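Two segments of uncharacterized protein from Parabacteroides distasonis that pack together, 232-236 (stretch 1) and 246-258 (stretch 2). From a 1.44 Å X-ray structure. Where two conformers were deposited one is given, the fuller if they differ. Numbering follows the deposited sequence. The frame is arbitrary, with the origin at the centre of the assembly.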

ATOM      1  N   GLY A 232       2.914 -20.389  -1.288  1.00 14.24           N
ATOM      2  CA  GLY A 232       2.344 -20.366  -2.618  1.00 13.45           C
ATOM      3  C   GLY A 232       1.121 -19.461  -2.659  1.00 12.86           C
ATOM      4  O   GLY A 232       0.866 -18.719  -1.708  1.00 11.93           O
ATOM      5  N   HIS A 233       0.384 -19.539  -3.757  1.00 11.08           N
ATOM      6  CA  HIS A 233      -0.769 -18.653  -3.994  1.00  9.82           C
ATOM      7  C   HIS A 233      -2.118 -19.343  -3.725  1.00  9.54           C
ATOM      8  O   HIS A 233      -3.144 -18.675  -3.770  1.00  9.92           O
ATOM      9  CB  HIS A 233      -0.778 -18.122  -5.435  1.00 11.15           C
ATOM     10  CG  HIS A 233       0.350 -17.196  -5.764  1.00 12.56           C
ATOM     11  ND1 HIS A 233       0.728 -16.955  -7.072  1.00 14.48           N
ATOM     12  CD2 HIS A 233       1.165 -16.454  -4.988  1.00 14.80           C
ATOM     13  CE1 HIS A 233       1.754 -16.122  -7.076  1.00 16.08           C
ATOM     14  NE2 HIS A 233       2.043 -15.803  -5.829  1.00 16.40           N
ATOM     15  N   GLY A 234      -2.121 -20.644  -3.485  1.00 10.78           N
ATOM     16  CA  GLY A 234      -3.374 -21.388  -3.428  1.00  8.92           C
ATOM     17  C   GLY A 234      -4.056 -21.389  -2.079  1.00  8.80           C
ATOM     18  O   GLY A 234      -3.476 -21.013  -1.071  1.00  9.27           O
ATOM     19  N   ILE A 235      -5.303 -21.868  -2.065  1.00  9.80           N
ATOM     20  CA  ILE A 235      -6.078 -21.902  -0.843  1.00  9.10           C
ATOM     21  C   ILE A 235      -5.537 -22.928   0.148  1.00  9.74           C
ATOM     22  O   ILE A 235      -5.834 -22.852   1.325  1.00  9.49           O
ATOM     23  CB  ILE A 235      -7.575 -22.114  -1.124  1.00 10.67           C
ATOM     24  CG1 ILE A 235      -8.407 -21.633   0.092  1.00 10.92           C
ATOM     25  CG2 ILE A 235      -7.872 -23.551  -1.516  1.00 11.61           C
ATOM     26  CD1 ILE A 235      -9.891 -21.380  -0.206  1.00 13.28           C
ATOM     27  N   ASP A 236      -4.698 -23.839  -0.318  1.00  8.71           N
ATOM     28  CA  ASP A 236      -4.036 -24.783   0.573  1.00  9.38           C
ATOM     29  C   ASP A 236      -2.885 -24.197   1.372  1.00  7.66           C
ATOM     30  O   ASP A 236      -2.444 -24.808   2.338  1.00  9.13           O
ATOM     31  CB  ASP A 236      -3.535 -26.008  -0.216  1.00  9.01           C
ATOM     32  CG  ASP A 236      -2.545 -25.664  -1.307  1.00 17.79           C
ATOM     33  OD1 ASP A 236      -2.665 -24.611  -1.993  1.00 16.57           O
ATOM     34  OD2 ASP A 236      -1.645 -26.502  -1.510  1.00 21.42           O
ATOM     35  N   PRO A 246      -5.022  -9.096  -6.382  1.00  9.37           N
ATOM     36  CA  PRO A 246      -5.571 -10.178  -7.163  1.00  8.51           C
ATOM     37  C   PRO A 246      -4.728 -11.460  -7.261  1.00  8.21           C
ATOM     38  O   PRO A 246      -5.290 -12.534  -7.420  1.00  8.71           O
ATOM     39  CB  PRO A 246      -5.732  -9.539  -8.562  1.00 10.00           C
ATOM     40  CG  PRO A 246      -4.739  -8.434  -8.571  1.00  9.82           C
ATOM     41  CD  PRO A 246      -4.788  -7.879  -7.193  1.00  9.06           C
ATOM     42  N   ILE A 247      -3.406 -11.356  -7.164  1.00  7.53           N
ATOM     43  CA  ILE A 247      -2.526 -12.526  -7.340  0.50  8.41           C
ATOM     44  C   ILE A 247      -2.867 -13.632  -6.343  1.00  8.15           C
ATOM     45  O   ILE A 247      -3.012 -14.813  -6.706  1.00  8.34           O
ATOM     46  CB  ILE A 247      -1.042 -12.127  -7.232  0.50  9.05           C
ATOM     47  CG1 ILE A 247      -0.633 -11.329  -8.483  0.50 11.45           C
ATOM     48  CG2 ILE A 247      -0.131 -13.362  -7.025  0.50  9.43           C
ATOM     49  CD1 ILE A 247      -0.734 -12.099  -9.817  0.50 11.51           C
ATOM     50  N   GLU A 248      -3.007 -13.249  -5.075  1.00  8.30           N
ATOM     51  CA  GLU A 248      -3.197 -14.211  -3.990  1.00  7.68           C
ATOM     52  C   GLU A 248      -4.652 -14.588  -3.754  1.00  8.06           C
ATOM     53  O   GLU A 248      -4.956 -15.401  -2.863  1.00  8.15           O
ATOM     54  CB  GLU A 248      -2.587 -13.670  -2.695  1.00  8.36           C
ATOM     55  CG  GLU A 248      -1.118 -13.372  -2.777  1.00  9.07           C
ATOM     56  CD  GLU A 248      -0.740 -12.058  -3.415  1.00 12.63           C
ATOM     57  OE1 GLU A 248      -1.615 -11.211  -3.652  1.00 11.64           O
ATOM     58  OE2 GLU A 248       0.489 -11.899  -3.686  1.00 13.84           O
ATOM     59  N   THR A 249      -5.559 -14.004  -4.544  1.00  6.50           N
ATOM     60  CA  THR A 249      -6.994 -14.194  -4.349  1.00  6.57           C
ATOM     61  C   THR A 249      -7.657 -14.632  -5.656  1.00  7.13           C
ATOM     62  O   THR A 249      -7.741 -15.823  -5.938  1.00  7.64           O
ATOM     63  CB  THR A 249      -7.663 -12.928  -3.740  1.00  7.13           C
ATOM     64  OG1 THR A 249      -7.461 -11.788  -4.604  1.00  7.85           O
ATOM     65  CG2 THR A 249      -7.099 -12.650  -2.353  1.00  8.71           C
ATOM     66  N   TYR A 250      -8.110 -13.687  -6.479  1.00  7.66           N
ATOM     67  CA  TYR A 250      -8.732 -14.029  -7.747  1.00  7.31           C
ATOM     68  C   TYR A 250      -7.931 -15.047  -8.580  1.00  7.67           C
ATOM     69  O   TYR A 250      -8.500 -16.027  -9.086  1.00  9.67           O
ATOM     70  CB  TYR A 250      -8.967 -12.768  -8.589  1.00  7.29           C
ATOM     71  CG  TYR A 250     -10.020 -11.864  -8.002  1.00  7.43           C
ATOM     72  CD1 TYR A 250     -11.357 -12.221  -8.021  1.00  7.62           C
ATOM     73  CD2 TYR A 250      -9.691 -10.632  -7.452  1.00  7.13           C
ATOM     74  CE1 TYR A 250     -12.317 -11.398  -7.457  1.00  7.51           C
ATOM     75  CE2 TYR A 250     -10.678  -9.789  -6.884  1.00  8.06           C
ATOM     76  CZ  TYR A 250     -11.973 -10.171  -6.895  1.00  7.73           C
ATOM     77  OH  TYR A 250     -12.895  -9.342  -6.294  1.00  9.22           O
ATOM     78  N   LYS A 251      -6.629 -14.831  -8.713  1.00  7.50           N
ATOM     79  CA  LYS A 251      -5.773 -15.727  -9.504  1.00  8.07           C
ATOM     80  C   LYS A 251      -5.475 -17.001  -8.707  1.00  7.57           C
ATOM     81  O   LYS A 251      -5.815 -18.086  -9.140  1.00 10.30           O
ATOM     82  CB  LYS A 251      -4.521 -14.990  -9.941  1.00  9.34           C
ATOM     83  CG  LYS A 251      -3.700 -15.674 -11.023  1.00 11.19           C
ATOM     84  CD  LYS A 251      -2.847 -16.800 -10.521  1.00 12.47           C
ATOM     85  CE  LYS A 251      -1.707 -16.408  -9.599  1.00 15.21           C
ATOM     86  NZ  LYS A 251      -0.781 -17.601  -9.372  1.00 15.88           N
ATOM     87  N   GLY A 252      -4.872 -16.866  -7.528  1.00  8.56           N
ATOM     88  CA  GLY A 252      -4.462 -18.050  -6.769  1.00 10.02           C
ATOM     89  C   GLY A 252      -5.562 -18.987  -6.312  1.00  9.63           C
ATOM     90  O   GLY A 252      -5.380 -20.221  -6.260  1.00  9.45           O
ATOM     91  N   TRP A 253      -6.724 -18.420  -5.976  1.00  8.95           N
ATOM     92  CA  TRP A 253      -7.827 -19.229  -5.489  1.00  8.73           C
ATOM     93  C   TRP A 253      -8.918 -19.466  -6.536  1.00 10.52           C
ATOM     94  O   TRP A 253      -9.842 -20.220  -6.275  1.00 11.12           O
ATOM     95  CB  TRP A 253      -8.459 -18.551  -4.289  1.00  9.81           C
ATOM     96  CG  TRP A 253      -7.622 -18.459  -3.059  1.00  7.82           C
ATOM     97  CD1 TRP A 253      -6.289 -18.768  -2.906  1.00  8.25           C
ATOM     98  CD2 TRP A 253      -8.076 -18.033  -1.775  1.00  7.59           C
ATOM     99  NE1 TRP A 253      -5.918 -18.604  -1.608  1.00 10.19           N
ATOM    100  CE2 TRP A 253      -6.991 -18.125  -0.896  1.00  7.38           C
ATOM    101  CE3 TRP A 253      -9.312 -17.606  -1.281  1.00  8.99           C
ATOM    102  CZ2 TRP A 253      -7.094 -17.806   0.447  1.00  8.20           C
ATOM    103  CZ3 TRP A 253      -9.420 -17.294   0.054  1.00  9.88           C
ATOM    104  CH2 TRP A 253      -8.324 -17.371   0.902  1.00  7.83           C
ATOM    105  N   GLY A 254      -8.873 -18.751  -7.658  1.00 10.35           N
ATOM    106  CA  GLY A 254     -10.000 -18.733  -8.571  1.00  9.56           C
ATOM    107  C   GLY A 254     -10.960 -17.611  -8.226  1.00  9.03           C
ATOM    108  O   GLY A 254     -10.959 -17.072  -7.092  1.00  8.18           O
ATOM    109  N   LEU A 255     -11.818 -17.266  -9.170  1.00  8.90           N
ATOM    110  CA  LEU A 255     -12.649 -16.087  -9.003  1.00  8.60           C
ATOM    111  C   LEU A 255     -13.603 -16.170  -7.823  1.00  8.33           C
ATOM    112  O   LEU A 255     -13.738 -15.206  -7.060  1.00  8.88           O
ATOM    113  CB  LEU A 255     -13.449 -15.790 -10.284  1.00  9.76           C
ATOM    114  CG  LEU A 255     -12.599 -15.516 -11.534  1.00 10.26           C
ATOM    115  CD1 LEU A 255     -13.536 -15.190 -12.703  1.00 15.66           C
ATOM    116  CD2 LEU A 255     -11.574 -14.407 -11.298  1.00 12.61           C
ATOM    117  N   ASP A 256     -14.281 -17.306  -7.682  1.00  8.78           N
ATOM    118  CA  ASP A 256     -15.358 -17.453  -6.706  0.50 11.30           C
ATOM    119  C   ASP A 256     -14.849 -17.299  -5.275  1.00  9.76           C
ATOM    120  O   ASP A 256     -15.364 -16.516  -4.482  1.00 10.44           O
ATOM    121  CB  ASP A 256     -16.025 -18.828  -6.840  0.50 13.35           C
ATOM    122  CG  ASP A 256     -16.944 -18.940  -8.046  0.50 19.91           C
ATOM    123  OD1 ASP A 256     -17.296 -17.916  -8.657  0.50 17.51           O
ATOM    124  OD2 ASP A 256     -17.334 -20.085  -8.363  0.50 26.20           O
ATOM    125  N   LEU A 257     -13.829 -18.064  -4.933  1.00  7.18           N
ATOM    126  CA  LEU A 257     -13.275 -18.035  -3.587  1.00  7.14           C
ATOM    127  C   LEU A 257     -12.415 -16.800  -3.366  1.00  8.48           C
ATOM    128  O   LEU A 257     -12.440 -16.190  -2.313  1.00  8.62           O
ATOM    129  CB  LEU A 257     -12.465 -19.304  -3.284  1.00  8.84           C
ATOM    130  CG  LEU A 257     -13.331 -20.568  -3.201  1.00 10.20           C
ATOM    131  CD1 LEU A 257     -12.471 -21.825  -2.995  1.00 12.86           C
ATOM    132  CD2 LEU A 257     -14.374 -20.492  -2.089  1.00 11.92           C
ATOM    133  N   GLY A 258     -11.627 -16.440  -4.370  1.00  8.11           N
ATOM    134  CA  GLY A 258     -10.819 -15.230  -4.278  1.00  6.77           C
ATOM    135  C   GLY A 258     -11.643 -13.999  -3.973  1.00  6.19           C
ATOM    136  O   GLY A 258     -11.285 -13.182  -3.116  1.00  7.19           O
TER
HETATM  137  O   HOH W   1      -6.374 -22.462  -4.745  1.00 12.52           O

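Stretch 1 is a short run without regular secondary structure. It lies against stretch 2, which is largely helical. The backbones come closest at His233 and Gly252, with 4.7 Å between their CA atoms. The two stretches together bury 394 Å² in this contact. A direct hydrogen bond and a bridging water join them, and the rest is mostly van der Waals packing.

Gly232 makes no contact with stretch 2. Its phi of 157° would jam a CB against the carbonyl O of the residue before, so the backbone itself calls for glycine here.

His233 contributes the most area of any residue in stretch 1. Its CA-to-CB bond points toward stretch 2, and chi1 is in the m rotamer. The ring is held in two ways. At its edge, Lys251 NZ donates a hydrogen bond to His233 ND1 at 2.8 Å. ND1 acts as the acceptor, so it carries no proton in this pairing. The CA-to-CB bond of Lys251 points sideways, but the long chain bends through two m rotamers and brings the amine to the ring. Over one face of the imidazole sits the methyl Ile247 CG2, 3.5 Å from the ring centroid and 20° off the normal. This is a CH-pi contact, in which a weakly polarised C-H meets the pi electrons. Glu248 CG lies obliquely to the ring, 4.4 Å from His233 CD2.

The carbonyl of His233 also faces stretch 2. Gly252 CA approaches His233 O at 3.3 Å, and the angle of 138° at the hydrogen fits a CA-H...O contact. Glycine matters at this point: an ideal CB on Gly252 would lie 2.1 Å from His233 O, a clash. The same oxygen lies at the edge of the indole, 3.3 Å from Trp253 CD1.

Gly234 packs through its backbone. Its CA is 3.7 Å from Gly252 O, and its C is 3.4 Å from Trp253 NE1. A CB here would point away from stretch 2, but it would clash with Asp236 OD1 at 2.6 Å as that side chain is placed here.

Ile235 covers the indole. Its CB lies 3.9 Å from the centroid of the five-membered ring of Trp253 and only 6° off the normal, a CH-pi contact almost directly over the face. Ile235 CG1 adds an apolar contact with Trp253 CE2 at 3.9 Å. With chi1 and chi2 both t, the chain extends to Leu257, where Ile235 CD1 meets Leu257 CD1 at 3.8 Å. Ile235 N and Trp253 NE1 are 3.4 Å apart, but both are donors and do not bond. Instead, Ile235 N donates to water 1 at 2.9 Å, and this water donates to Gly252 O at 2.9 Å. The water thus bridges the two backbones.

Asp236 makes no contact with stretch 2.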